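Abhydrolase domain-containing protein (Exiguobacterium antarcticum, PDB 5H3H) is an esterase of the alpha/beta hydrolase fold that probably hydrolyses carboxylic esters through a serine nucleophile and may also form peracids. Local coordinates at residues B[4-8]-B[80-85]; B[12-16]-B[52-56]; B[31-36]-B[180-184]; B[58-64]-B[183-189]; B[106-111]-B[207-211]. One frame throughout, in Å; residues are numbered along the deposited sequence.

Interaction 1: B[4-8]-B[80-85]; sequences FIQAV and EVIQQL
Ile5 turns its side chain onto the helix that passes at 104° to its strand, and the gamma methyl makes most of the contact. With CG1 beside the backbone N (chi1 -86°), CG2 is left to enter the angle between Glu80 and Gln84: Ile5 CG2 lies 3.9 Å from Glu80 CB and 4.4 Å from Val81 CG2. The other branch of Ile5 ends in CD1, 4.3 Å from Leu85 CD2. The long chain of Gln84, extended beyond CG, slides past Ile5 in the opposite direction and brings its amide close to the backbone of Gln6. In the alpha/beta hydrolase fold this is the outer end of the sheet: strand 4-6 is its edge strand and helix 71-85 packs across it, with Val15 of the next strand touching both Ile5 and Val81. Glu80 follows the strand with the first atoms of its side chain, Glu80 CB sitting 3.7 Å from Gln6 O and Glu80 CG 4.2 Å from Ala7 CA. A bend at its second torsion (-59°) then turns the carboxylate toward Val8, which crosses the Glu80 side chain at about a right angle, Val8 CG2 lying 3.8 Å from Glu80 OE2.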
# COMPACT_ATOMS: atom_id res chain seq x y z
N PHE B 4 -14.25 12.68 17.29
CA PHE B 4 -13.29 13.28 16.34
C PHE B 4 -11.97 12.52 16.24
O PHE B 4 -11.44 12.01 17.25
CB PHE B 4 -12.99 14.74 16.72
CG PHE B 4 -14.12 15.70 16.39
CD1 PHE B 4 -14.20 16.32 15.15
CD2 PHE B 4 -15.11 15.99 17.33
CE1 PHE B 4 -15.21 17.18 14.86
CE2 PHE B 4 -16.15 16.87 17.04
CZ PHE B 4 -16.19 17.46 15.80
N ILE B 5 -11.44 12.47 15.02
CA ILE B 5 -10.22 11.77 14.74
C ILE B 5 -9.20 12.80 14.35
O ILE B 5 -9.53 13.73 13.64
CB ILE B 5 -10.42 10.74 13.60
CG1 ILE B 5 -10.95 9.43 14.16
CG2 ILE B 5 -9.11 10.46 12.86
CD1 ILE B 5 -12.24 9.55 14.95
N GLN B 6 -7.95 12.63 14.78
CA GLN B 6 -6.89 13.54 14.37
C GLN B 6 -6.24 13.12 13.04
O GLN B 6 -5.69 12.04 12.97
CB GLN B 6 -5.81 13.62 15.44
CG GLN B 6 -4.97 14.87 15.23
CD GLN B 6 -3.77 14.92 16.12
OE1 GLN B 6 -2.77 14.24 15.86
NE2 GLN B 6 -3.83 15.74 17.15
N ALA B 7 -6.27 14.00 12.04
CA ALA B 7 -5.52 13.80 10.77
C ALA B 7 -4.03 14.01 10.99
O ALA B 7 -3.58 14.45 12.07
CB ALA B 7 -6.02 14.76 9.70
N VAL B 8 -3.24 13.74 9.97
CA VAL B 8 -1.76 13.90 10.12
C VAL B 8 -1.38 15.32 10.42
O VAL B 8 -0.53 15.57 11.31
CB VAL B 8 -1.02 13.33 8.89
CG1 VAL B 8 0.47 13.68 8.85
CG2 VAL B 8 -1.24 11.79 8.89
N GLU B 80 -6.29 7.45 8.94
CA GLU B 80 -6.44 7.79 10.34
C GLU B 80 -7.74 7.31 10.98
O GLU B 80 -7.72 6.78 12.07
CB GLU B 80 -6.19 9.29 10.58
CG GLU B 80 -4.80 9.71 10.15
CD GLU B 80 -3.72 8.92 10.88
OE1 GLU B 80 -3.89 8.72 12.13
OE2 GLU B 80 -2.73 8.54 10.20
N VAL B 81 -8.86 7.44 10.31
CA VAL B 81 -10.11 6.99 10.87
C VAL B 81 -10.03 5.51 11.23
O VAL B 81 -10.34 5.11 12.36
CB VAL B 81 -11.32 7.21 9.88
CG1 VAL B 81 -12.53 6.43 10.36
CG2 VAL B 81 -11.68 8.70 9.73
N ILE B 82 -9.62 4.71 10.26
CA ILE B 82 -9.57 3.25 10.39
C ILE B 82 -8.51 2.84 11.45
O ILE B 82 -8.83 2.04 12.33
CB ILE B 82 -9.32 2.63 8.99
CG1 ILE B 82 -10.66 2.61 8.23
CG2 ILE B 82 -8.74 1.22 9.04
CD1 ILE B 82 -10.54 2.33 6.75
N GLN B 83 -7.30 3.43 11.38
CA GLN B 83 -6.19 3.11 12.32
C GLN B 83 -6.54 3.50 13.74
O GLN B 83 -6.44 2.66 14.64
CB GLN B 83 -4.87 3.78 11.89
CG GLN B 83 -4.15 3.02 10.80
CD GLN B 83 -2.71 3.45 10.61
OE1 GLN B 83 -2.27 4.50 11.10
NE2 GLN B 83 -1.96 2.64 9.87
N GLN B 84 -7.00 4.73 13.95
CA GLN B 84 -7.41 5.19 15.34
C GLN B 84 -8.67 4.54 15.91
O GLN B 84 -8.80 4.42 17.12
CB GLN B 84 -7.58 6.71 15.39
CG GLN B 84 -6.26 7.37 15.11
CD GLN B 84 -6.33 8.86 14.96
OE1 GLN B 84 -5.64 9.41 14.10
NE2 GLN B 84 -7.12 9.53 15.81
N LEU B 85 -9.62 4.14 15.07
CA LEU B 85 -10.77 3.38 15.59
C LEU B 85 -10.46 1.86 15.56
O LEU B 85 -11.30 1.07 15.98
CB LEU B 85 -12.03 3.65 14.77
CG LEU B 85 -12.63 5.07 14.82
CD1 LEU B 85 -13.85 5.08 13.89
CD2 LEU B 85 -13.05 5.48 16.23

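Interaction 2: B[12-16]-B[52-56]; sequences KIYVE and IGVDY
Tyr14, Val15 and Glu16 pair with Gly53, Val54 and Asp55 in an antiparallel ladder, the two strand axes 4.7 Å apart at closest approach. Three backbone hydrogen bonds hold it. Glu16 and Gly53 form a hydrogen-bonded pair, Glu16 N giving to Gly53 O at 3.0 Å and Gly53 N returning the bond to Glu16 O at 3.0 Å. Val15 and Val54 make the non-hydrogen-bonded pair beside it, and the ladder ends with Asp55 N on Tyr14 O at 3.1 Å, close to straight at 168°. A CA-H...O contact from Ile52 CA to Glu16 O, 3.4 Å, supplements the ladder.

The apolar contact is made by Val15 and Ile52, which lie side by side and point the same way, Val15 CG1 meeting Ile52 CG2 at 3.6 Å.

The polar side chains are those of Tyr14, Glu16 and Asp55. The Tyr14 ring, swung anti to its backbone N (chi1 -179°), runs alongside the Asp55 side chain, ring and carboxylate planes 39° apart, and Tyr14 CD2 lies 3.4 Å from Asp55 OD2. That oxygen takes a hydrogen bond from Lys61 N, while Asp55 OD1 accepts from Asn34 N, so two loops hold the carboxylate. Farther along, Tyr14 OH donates to Glu16 OE1 in a very short bond at the edge of the ring.

Val15 and Val54 both pack on Val81 of helix 71-85. Strand 12-18, antiparallel to both neighbours, lies between strands 4-6 and 50-54 at the start of the otherwise parallel alpha/beta hydrolase sheet, which Ile52 continues through backbone bonds to strand 23-27.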
# COMPACT_ATOMS: atom_id res chain seq x y z
N LYS B 12 -9.22 18.08 12.95
CA LYS B 12 -10.19 17.15 13.60
C LYS B 12 -11.30 16.64 12.64
O LYS B 12 -12.11 17.45 12.14
CB LYS B 12 -10.87 17.83 14.78
CG LYS B 12 -9.94 18.22 15.91
CD LYS B 12 -10.69 18.61 17.17
CE LYS B 12 -11.50 19.90 16.98
NZ LYS B 12 -12.94 19.70 17.35
N ILE B 13 -11.40 15.31 12.47
CA ILE B 13 -12.33 14.67 11.53
C ILE B 13 -13.49 14.10 12.32
O ILE B 13 -13.29 13.24 13.16
CB ILE B 13 -11.65 13.50 10.73
CG1 ILE B 13 -10.40 13.96 10.00
CG2 ILE B 13 -12.61 12.87 9.73
CD1 ILE B 13 -10.62 15.11 9.04
N TYR B 14 -14.72 14.54 12.04
CA TYR B 14 -15.89 14.00 12.71
C TYR B 14 -16.22 12.65 12.11
O TYR B 14 -16.17 12.49 10.90
CB TYR B 14 -17.09 14.93 12.53
CG TYR B 14 -18.30 14.42 13.22
CD1 TYR B 14 -18.40 14.47 14.59
CD2 TYR B 14 -19.34 13.83 12.50
CE1 TYR B 14 -19.50 13.98 15.24
CE2 TYR B 14 -20.45 13.32 13.13
CZ TYR B 14 -20.53 13.40 14.52
OH TYR B 14 -21.62 12.93 15.22
N VAL B 15 -16.58 11.70 12.96
CA VAL B 15 -17.05 10.40 12.53
C VAL B 15 -18.30 10.01 13.33
O VAL B 15 -18.29 10.03 14.57
CB VAL B 15 -15.97 9.31 12.79
CG1 VAL B 15 -16.47 7.98 12.24
CG2 VAL B 15 -14.67 9.68 12.16
N GLU B 16 -19.37 9.65 12.62
CA GLU B 16 -20.57 9.14 13.21
C GLU B 16 -20.34 7.61 13.33
O GLU B 16 -20.42 6.83 12.37
CB GLU B 16 -21.78 9.48 12.31
CG GLU B 16 -23.14 9.24 12.92
CD GLU B 16 -23.66 10.35 13.88
OE1 GLU B 16 -23.10 11.46 13.89
OE2 GLU B 16 -24.67 10.11 14.60
N ILE B 52 -20.01 3.56 10.13
CA ILE B 52 -18.96 4.50 10.35
C ILE B 52 -19.06 5.52 9.21
O ILE B 52 -18.55 5.30 8.16
CB ILE B 52 -17.58 3.84 10.44
CG1 ILE B 52 -17.47 2.91 11.68
CG2 ILE B 52 -16.49 4.88 10.51
CD1 ILE B 52 -17.39 1.46 11.30
N GLY B 53 -19.73 6.64 9.45
CA GLY B 53 -19.93 7.66 8.40
C GLY B 53 -18.97 8.79 8.66
O GLY B 53 -19.13 9.48 9.67
N VAL B 54 -17.99 8.94 7.79
CA VAL B 54 -16.99 9.98 7.95
C VAL B 54 -17.48 11.30 7.34
O VAL B 54 -18.07 11.30 6.22
CB VAL B 54 -15.63 9.62 7.39
CG1 VAL B 54 -15.14 8.25 7.88
CG2 VAL B 54 -15.63 9.68 5.89
N ASP B 55 -17.28 12.41 8.05
CA ASP B 55 -17.44 13.75 7.40
C ASP B 55 -16.05 14.14 7.05
O ASP B 55 -15.24 14.24 7.98
CB ASP B 55 -18.02 14.81 8.35
CG ASP B 55 -19.51 14.61 8.68
OD1 ASP B 55 -20.21 13.78 8.05
OD2 ASP B 55 -19.99 15.33 9.57
N TYR B 56 -15.73 14.37 5.78
CA TYR B 56 -14.39 14.78 5.44
C TYR B 56 -14.11 16.13 6.05
O TYR B 56 -15.06 16.91 6.37
CB TYR B 56 -14.11 14.91 3.94
CG TYR B 56 -14.57 13.80 3.11
CD1 TYR B 56 -14.07 12.51 3.26
CD2 TYR B 56 -15.45 14.04 2.07
CE1 TYR B 56 -14.54 11.46 2.45
CE2 TYR B 56 -15.90 13.03 1.27
CZ TYR B 56 -15.47 11.74 1.46
OH TYR B 56 -16.01 10.81 0.61

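Interaction 3: B[31-36]-B[180-184]; sequences PANNNM and LSVDA
Asn33 has its CG between the backbone N and the carbonyl carbon (chi1 60°), which lifts the amide across the Leu180 side chain at about a right angle; Leu180, with CG beside its own backbone N (chi1 -59°), extends both methyls toward the 31-36 loop. Leu180 CD1 lies 3.7 Å from Met36 CA, while Leu180 CD2 reaches Asn35 CB at 3.8 Å. Asn33 OD1 accepts from Asn35 N at 3.0 Å, in the carbonyl plane, closing an Asx turn that fixes the amide's rotation. Asn33 ND2 gives a hydrogen bond to a water, which also lies 2.9 Å from both Ala32 O and Leu180 O and so bridges the loop to the helix. At the start of the loop, where a cis peptide bond precedes Pro31, Ser181 OG makes a weak hydrogen bond to Pro31 O at 3.1 Å. Ser181 CA also directs a CA-H...O contact to that carbonyl, and Ala184 CB lies 3.5 Å from Pro31 O.

The loop joins strand 23-27 to helix 38-46 and passes beside the ethaneperoxoic acid pocket, to which Trp30 belongs. The C-terminal part of helix 171-182 packs against it, and Leu157 of helix 153-164 touches both Pro31 and Ser181.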
# COMPACT_ATOMS: atom_id res chain seq x y z
N PRO B 31 -21.16 17.94 -2.45
CA PRO B 31 -20.49 18.56 -1.31
C PRO B 31 -21.38 18.39 -0.09
O PRO B 31 -21.78 19.35 0.57
CB PRO B 31 -20.35 20.00 -1.75
CG PRO B 31 -21.61 20.21 -2.58
CD PRO B 31 -22.14 18.90 -3.02
N ALA B 32 -21.71 17.12 0.20
CA ALA B 32 -22.70 16.84 1.21
C ALA B 32 -21.98 16.49 2.55
O ALA B 32 -20.97 17.14 2.92
CB ALA B 32 -23.61 15.75 0.73
N ASN B 33 -22.53 15.51 3.27
CA ASN B 33 -21.87 14.91 4.46
C ASN B 33 -22.42 13.50 4.70
O ASN B 33 -23.30 13.09 3.97
CB ASN B 33 -21.95 15.80 5.72
CG ASN B 33 -23.36 16.09 6.15
OD1 ASN B 33 -24.09 15.19 6.52
ND2 ASN B 33 -23.73 17.36 6.17
N ASN B 34 -21.88 12.78 5.70
CA ASN B 34 -22.31 11.40 6.00
C ASN B 34 -23.80 11.21 6.17
O ASN B 34 -24.33 10.11 5.95
CB ASN B 34 -21.54 10.82 7.23
CG ASN B 34 -22.25 11.06 8.54
OD1 ASN B 34 -22.14 12.15 9.20
ND2 ASN B 34 -22.98 10.05 8.96
N ASN B 35 -24.51 12.26 6.59
CA ASN B 35 -25.96 12.20 6.72
C ASN B 35 -26.68 11.87 5.42
O ASN B 35 -27.79 11.41 5.48
CB ASN B 35 -26.60 13.49 7.34
CG ASN B 35 -26.25 13.67 8.80
OD1 ASN B 35 -26.27 12.72 9.57
ND2 ASN B 35 -25.94 14.91 9.19
N MET B 36 -26.08 12.05 4.26
CA MET B 36 -26.79 11.63 3.02
C MET B 36 -27.07 10.11 2.99
O MET B 36 -27.85 9.67 2.19
CB MET B 36 -26.01 11.98 1.76
CG MET B 36 -24.75 11.20 1.59
SD MET B 36 -23.76 11.65 0.17
CE MET B 36 -23.65 10.07 -0.60
N LEU B 180 -27.91 19.71 3.61
CA LEU B 180 -26.70 18.93 3.90
C LEU B 180 -25.50 19.55 3.18
O LEU B 180 -24.41 19.57 3.71
CB LEU B 180 -26.80 17.49 3.39
CG LEU B 180 -27.89 16.57 3.86
CD1 LEU B 180 -27.68 15.24 3.14
CD2 LEU B 180 -27.84 16.48 5.38
N SER B 181 -25.71 20.06 1.96
CA SER B 181 -24.68 20.71 1.25
C SER B 181 -24.44 22.15 1.66
O SER B 181 -23.30 22.58 1.63
CB SER B 181 -24.90 20.61 -0.27
OG SER B 181 -24.63 19.25 -0.73
N VAL B 182 -25.46 22.87 2.09
CA VAL B 182 -25.24 24.26 2.52
C VAL B 182 -24.39 24.34 3.80
O VAL B 182 -23.59 25.23 3.91
CB VAL B 182 -26.50 25.11 2.66
CG1 VAL B 182 -27.38 25.03 1.41
CG2 VAL B 182 -27.25 24.73 3.88
N ASP B 183 -24.48 23.31 4.63
CA ASP B 183 -23.62 23.11 5.79
C ASP B 183 -22.13 23.02 5.50
O ASP B 183 -21.31 23.35 6.35
CB ASP B 183 -24.04 21.80 6.52
CG ASP B 183 -23.13 21.46 7.69
OD1 ASP B 183 -23.33 21.99 8.80
OD2 ASP B 183 -22.18 20.69 7.49
N ALA B 184 -21.78 22.58 4.33
CA ALA B 184 -20.42 22.43 3.94
C ALA B 184 -19.69 23.80 4.02
O ALA B 184 -20.28 24.88 3.79
CB ALA B 184 -20.35 21.85 2.56
O HOH W 1 -21.66 19.35 4.60

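Interaction 4: B[58-64]-B[183-189]; sequences GYGKSDA and DASSHGT
An N-cap begins helix 186-198, and the loop after strand 50-54 docks on the capping residue. Ser185 turns its hydroxyl between its own N and carbonyl carbon (chi1 72°), where OG both accepts from Gly188 N and donates to Gly58 O at 2.7 Å. The latter bond arrives in the carbonyl plane, on a lone pair of Gly58 O. Ser185 N, tilted 20° from that plane, adds a second bond to Gly58 O at 2.9 Å, so one carbonyl is gripped by both donors of a single serine. Backbones come very close here: the CA atoms of Gly58 and Gly188 are 4.5 Å apart, with no side chain between them. One turn into the helix, Thr189 OG1 and Thr189 N reach Ser185 O from opposite faces of its plane.

The helix is one of those inserted between strands 114-120 and 211-217, which in this fold commonly form the cap, and Leu196 on it lines the ethaneperoxoic acid pocket. The ring of Tyr59 reaches the start of the helix, CD2 3.7 Å from Ala184 CB, and its hydroxyl hydrogen-bonds Ser192 OG. The loop itself turns back through a type II' beta turn from Tyr59 to Ser62. Near that turn a water lies 2.8 Å from Gly60 O and 2.7 Å from Asp183 O, bridging the segments. Ala64 CB also packs on Ser185 CB at 3.6 Å.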
# COMPACT_ATOMS: atom_id res chain seq x y z
N GLY B 58 -13.68 19.81 5.94
CA GLY B 58 -14.42 20.80 5.15
C GLY B 58 -15.94 20.60 5.18
O GLY B 58 -16.64 21.47 4.66
N TYR B 59 -16.44 19.46 5.70
CA TYR B 59 -17.86 19.10 5.55
C TYR B 59 -18.44 18.77 6.86
O TYR B 59 -17.68 18.44 7.79
CB TYR B 59 -18.04 17.93 4.61
CG TYR B 59 -17.50 18.28 3.24
CD1 TYR B 59 -16.15 18.17 2.98
CD2 TYR B 59 -18.31 18.82 2.27
CE1 TYR B 59 -15.61 18.56 1.77
CE2 TYR B 59 -17.79 19.19 1.04
CZ TYR B 59 -16.48 19.07 0.78
OH TYR B 59 -16.02 19.44 -0.45
N GLY B 60 -19.78 18.88 6.96
CA GLY B 60 -20.48 18.32 8.10
C GLY B 60 -19.93 18.95 9.38
O GLY B 60 -19.78 20.14 9.43
N LYS B 61 -19.58 18.16 10.37
CA LYS B 61 -19.14 18.67 11.68
C LYS B 61 -17.61 18.69 11.84
O LYS B 61 -17.04 19.00 12.90
CB LYS B 61 -19.82 17.83 12.72
CG LYS B 61 -21.33 17.86 12.53
CD LYS B 61 -22.07 16.97 13.50
CE LYS B 61 -21.92 17.44 14.94
NZ LYS B 61 -22.03 18.93 15.15
N SER B 62 -16.91 18.38 10.76
CA SER B 62 -15.43 18.37 10.79
C SER B 62 -14.89 19.80 10.74
O SER B 62 -15.59 20.68 10.23
CB SER B 62 -14.90 17.53 9.66
OG SER B 62 -15.27 16.16 9.89
N ASP B 63 -13.66 20.00 11.22
CA ASP B 63 -12.85 21.20 10.94
C ASP B 63 -12.67 21.38 9.43
O ASP B 63 -12.65 20.39 8.67
CB ASP B 63 -11.41 21.11 11.56
CG ASP B 63 -11.38 21.04 13.11
OD1 ASP B 63 -12.46 21.06 13.77
OD2 ASP B 63 -10.23 20.91 13.64
N ALA B 64 -12.50 22.63 8.99
CA ALA B 64 -12.33 22.92 7.56
C ALA B 64 -11.04 23.74 7.45
O ALA B 64 -11.06 24.96 7.45
CB ALA B 64 -13.53 23.66 6.99
N ASP B 183 -24.48 23.31 4.63
CA ASP B 183 -23.62 23.11 5.79
C ASP B 183 -22.13 23.02 5.50
O ASP B 183 -21.31 23.35 6.35
CB ASP B 183 -24.04 21.80 6.52
CG ASP B 183 -23.13 21.46 7.69
OD1 ASP B 183 -23.33 21.99 8.80
OD2 ASP B 183 -22.18 20.69 7.49
N ALA B 184 -21.78 22.58 4.33
CA ALA B 184 -20.42 22.43 3.94
C ALA B 184 -19.69 23.80 4.02
O ALA B 184 -20.28 24.88 3.79
CB ALA B 184 -20.35 21.85 2.56
N SER B 185 -18.44 23.76 4.43
CA SER B 185 -17.60 24.96 4.32
C SER B 185 -17.50 25.42 2.83
O SER B 185 -17.34 24.61 1.94
CB SER B 185 -16.19 24.66 4.86
OG SER B 185 -15.45 23.79 3.98
N SER B 186 -17.59 26.72 2.57
CA SER B 186 -17.45 27.22 1.20
C SER B 186 -16.09 26.86 0.62
O SER B 186 -15.99 26.48 -0.55
CB SER B 186 -17.63 28.74 1.16
OG SER B 186 -16.87 29.33 2.20
N HIS B 187 -15.06 26.93 1.48
CA HIS B 187 -13.68 26.83 0.98
C HIS B 187 -13.29 25.36 0.76
O HIS B 187 -12.58 25.05 -0.18
CB HIS B 187 -12.71 27.52 1.86
CG HIS B 187 -12.82 27.16 3.29
ND1 HIS B 187 -11.85 26.43 3.93
CD2 HIS B 187 -13.82 27.31 4.18
CE1 HIS B 187 -12.19 26.26 5.19
NE2 HIS B 187 -13.37 26.79 5.38
N GLY B 188 -13.79 24.46 1.59
CA GLY B 188 -13.67 23.02 1.28
C GLY B 188 -14.36 22.61 -0.00
O GLY B 188 -13.80 21.89 -0.81
N THR B 189 -15.59 23.10 -0.18
CA THR B 189 -16.34 22.86 -1.38
C THR B 189 -15.49 23.27 -2.58
O THR B 189 -15.36 22.49 -3.51
CB THR B 189 -17.69 23.57 -1.36
OG1 THR B 189 -18.48 23.04 -0.30
CG2 THR B 189 -18.42 23.45 -2.68
O HOH W 2 -19.22 22.12 7.52

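Interaction 5: B[106-111]-B[207-211]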
# COMPACT_ATOMS: atom_id res chain seq x y z
N LEU B 106 -7.01 2.91 -0.75
CA LEU B 106 -6.48 1.52 -0.99
C LEU B 106 -5.08 1.51 -1.62
O LEU B 106 -4.24 0.69 -1.22
CB LEU B 106 -7.43 0.70 -1.83
CG LEU B 106 -8.51 -0.22 -1.24
CD1 LEU B 106 -8.68 -0.32 0.27
CD2 LEU B 106 -9.84 -0.03 -1.96
N LEU B 107 -4.85 2.38 -2.60
CA LEU B 107 -3.54 2.47 -3.23
C LEU B 107 -2.48 2.98 -2.26
O LEU B 107 -1.40 2.51 -2.26
CB LEU B 107 -3.54 3.38 -4.46
CG LEU B 107 -3.90 2.91 -5.89
CD1 LEU B 107 -4.21 1.43 -6.04
CD2 LEU B 107 -4.99 3.81 -6.46
N ASN B 108 -2.78 4.00 -1.49
CA ASN B 108 -1.76 4.63 -0.62
C ASN B 108 -1.50 3.93 0.70
O ASN B 108 -0.39 4.05 1.24
CB ASN B 108 -2.04 6.11 -0.41
CG ASN B 108 -1.84 6.90 -1.67
OD1 ASN B 108 -1.45 6.37 -2.70
ND2 ASN B 108 -2.05 8.20 -1.59
N HIS B 109 -2.50 3.22 1.21
CA HIS B 109 -2.36 2.53 2.45
C HIS B 109 -2.58 1.02 2.44
O HIS B 109 -2.51 0.43 3.49
CB HIS B 109 -3.27 3.20 3.44
CG HIS B 109 -3.04 4.66 3.52
ND1 HIS B 109 -2.18 5.22 4.44
CD2 HIS B 109 -3.46 5.67 2.73
CE1 HIS B 109 -2.12 6.52 4.24
NE2 HIS B 109 -2.90 6.83 3.21
N GLY B 110 -2.80 0.41 1.27
CA GLY B 110 -3.02 -1.05 1.18
C GLY B 110 -4.41 -1.52 1.61
O GLY B 110 -5.23 -0.75 2.16
N GLU B 111 -4.62 -2.81 1.48
CA GLU B 111 -5.92 -3.46 1.67
C GLU B 111 -6.05 -4.32 2.92
O GLU B 111 -7.09 -4.95 3.13
CB GLU B 111 -6.22 -4.26 0.40
CG GLU B 111 -6.03 -3.38 -0.85
CD GLU B 111 -5.82 -4.13 -2.18
OE1 GLU B 111 -6.25 -3.59 -3.24
OE2 GLU B 111 -5.21 -5.22 -2.17
N LYS B 207 -4.28 -1.96 -9.82
CA LYS B 207 -3.56 -2.32 -8.59
C LYS B 207 -4.49 -2.71 -7.47
O LYS B 207 -4.07 -3.30 -6.47
CB LYS B 207 -2.65 -1.18 -8.13
CG LYS B 207 -1.32 -1.18 -8.84
CD LYS B 207 -1.07 0.10 -9.62
CE LYS B 207 0.10 -0.06 -10.58
NZ LYS B 207 0.71 1.26 -10.93
N ILE B 208 -5.78 -2.43 -7.66
CA ILE B 208 -6.77 -2.77 -6.67
C ILE B 208 -6.92 -4.28 -6.73
O ILE B 208 -7.02 -4.81 -7.84
CB ILE B 208 -8.13 -2.07 -7.01
CG1 ILE B 208 -7.94 -0.56 -6.93
CG2 ILE B 208 -9.26 -2.54 -6.08
CD1 ILE B 208 -7.37 -0.10 -5.61
N THR B 209 -6.88 -4.93 -5.55
CA THR B 209 -7.03 -6.40 -5.38
C THR B 209 -8.30 -6.84 -4.67
O THR B 209 -8.66 -8.01 -4.73
CB THR B 209 -5.90 -7.00 -4.50
OG1 THR B 209 -4.65 -6.43 -4.86
CG2 THR B 209 -5.80 -8.53 -4.60
N VAL B 210 -8.95 -5.92 -3.95
CA VAL B 210 -10.05 -6.25 -3.06
C VAL B 210 -11.27 -6.57 -3.90
O VAL B 210 -11.46 -5.98 -4.98
CB VAL B 210 -10.43 -5.03 -2.16
CG1 VAL B 210 -11.35 -5.46 -1.04
CG2 VAL B 210 -9.20 -4.35 -1.58
N ASP B 211 -12.10 -7.45 -3.39
CA ASP B 211 -13.45 -7.70 -3.92
C ASP B 211 -14.23 -6.41 -4.06
O ASP B 211 -14.45 -5.73 -3.06
CB ASP B 211 -14.25 -8.58 -2.96
CG ASP B 211 -13.83 -10.09 -3.01
OD1 ASP B 211 -12.91 -10.49 -3.77
OD2 ASP B 211 -14.46 -10.87 -2.27
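Gly110 is the first residue past helix 97-109, and its positive phi (77°) turns the chain so that Glu111 faces the 207-211 loop, with the CA atoms of Glu111 and Val210 6.9 Å apart. Glu111, extended beyond CG, lays its carboxylate across the Thr209 side chain at about a right angle. Thr209 N donates to Glu111 OE1 at 2.7 Å in a nearly straight bond (170°), meeting the oxygen on its syn side, 20° out of the carboxylate plane. The second oxygen, OE2, takes a weak bond from Thr209 OG1 at 3.0 Å, so both carboxylate oxygens are engaged by one residue. Val210 slides past the Glu111 side chain in the opposite direction, its CG2 lying 3.4 Å from Glu111 CG.

The contact belongs to the alpha/beta hydrolase core, where this helix leads into strand 114-120 and the loop leads into the neighbouring parallel strand 211-217. Leu106 also touches Val114 and Leu117 of the first of these. Ile208 reaches the helix with its CD1, which lies 3.5 Å from Leu107 CD1 and 3.9 Å from Leu106 CB. Leu107 CD1 crosses over to Lys207 CB at 3.7 Å, and both Leu107 and Lys207 pack against Val8 of the second subunit.

Interactions 1 and 2 are neighbours, centres 9 Å apart, at one end of the sheet: strands 4-6 and 12-18 are adjacent in it, and interaction 2 is nested along the chain inside the loop that interaction 1 closes. Interactions 3 and 4, centres 8 Å apart, share Asp183 and Ala184 and bring two loops that follow strands onto the break between helices 171-182 and 186-198, beside the ligand pocket. Interaction 2 touches both through Asp55, which bonds Asn34 N of interaction 3 and Ser62 OG of interaction 4. Interaction 5, where the second subunit packs, lies about 27 Å from interactions 3 and 4 (centres) but about 6 Å from interaction 1 (nearest atoms).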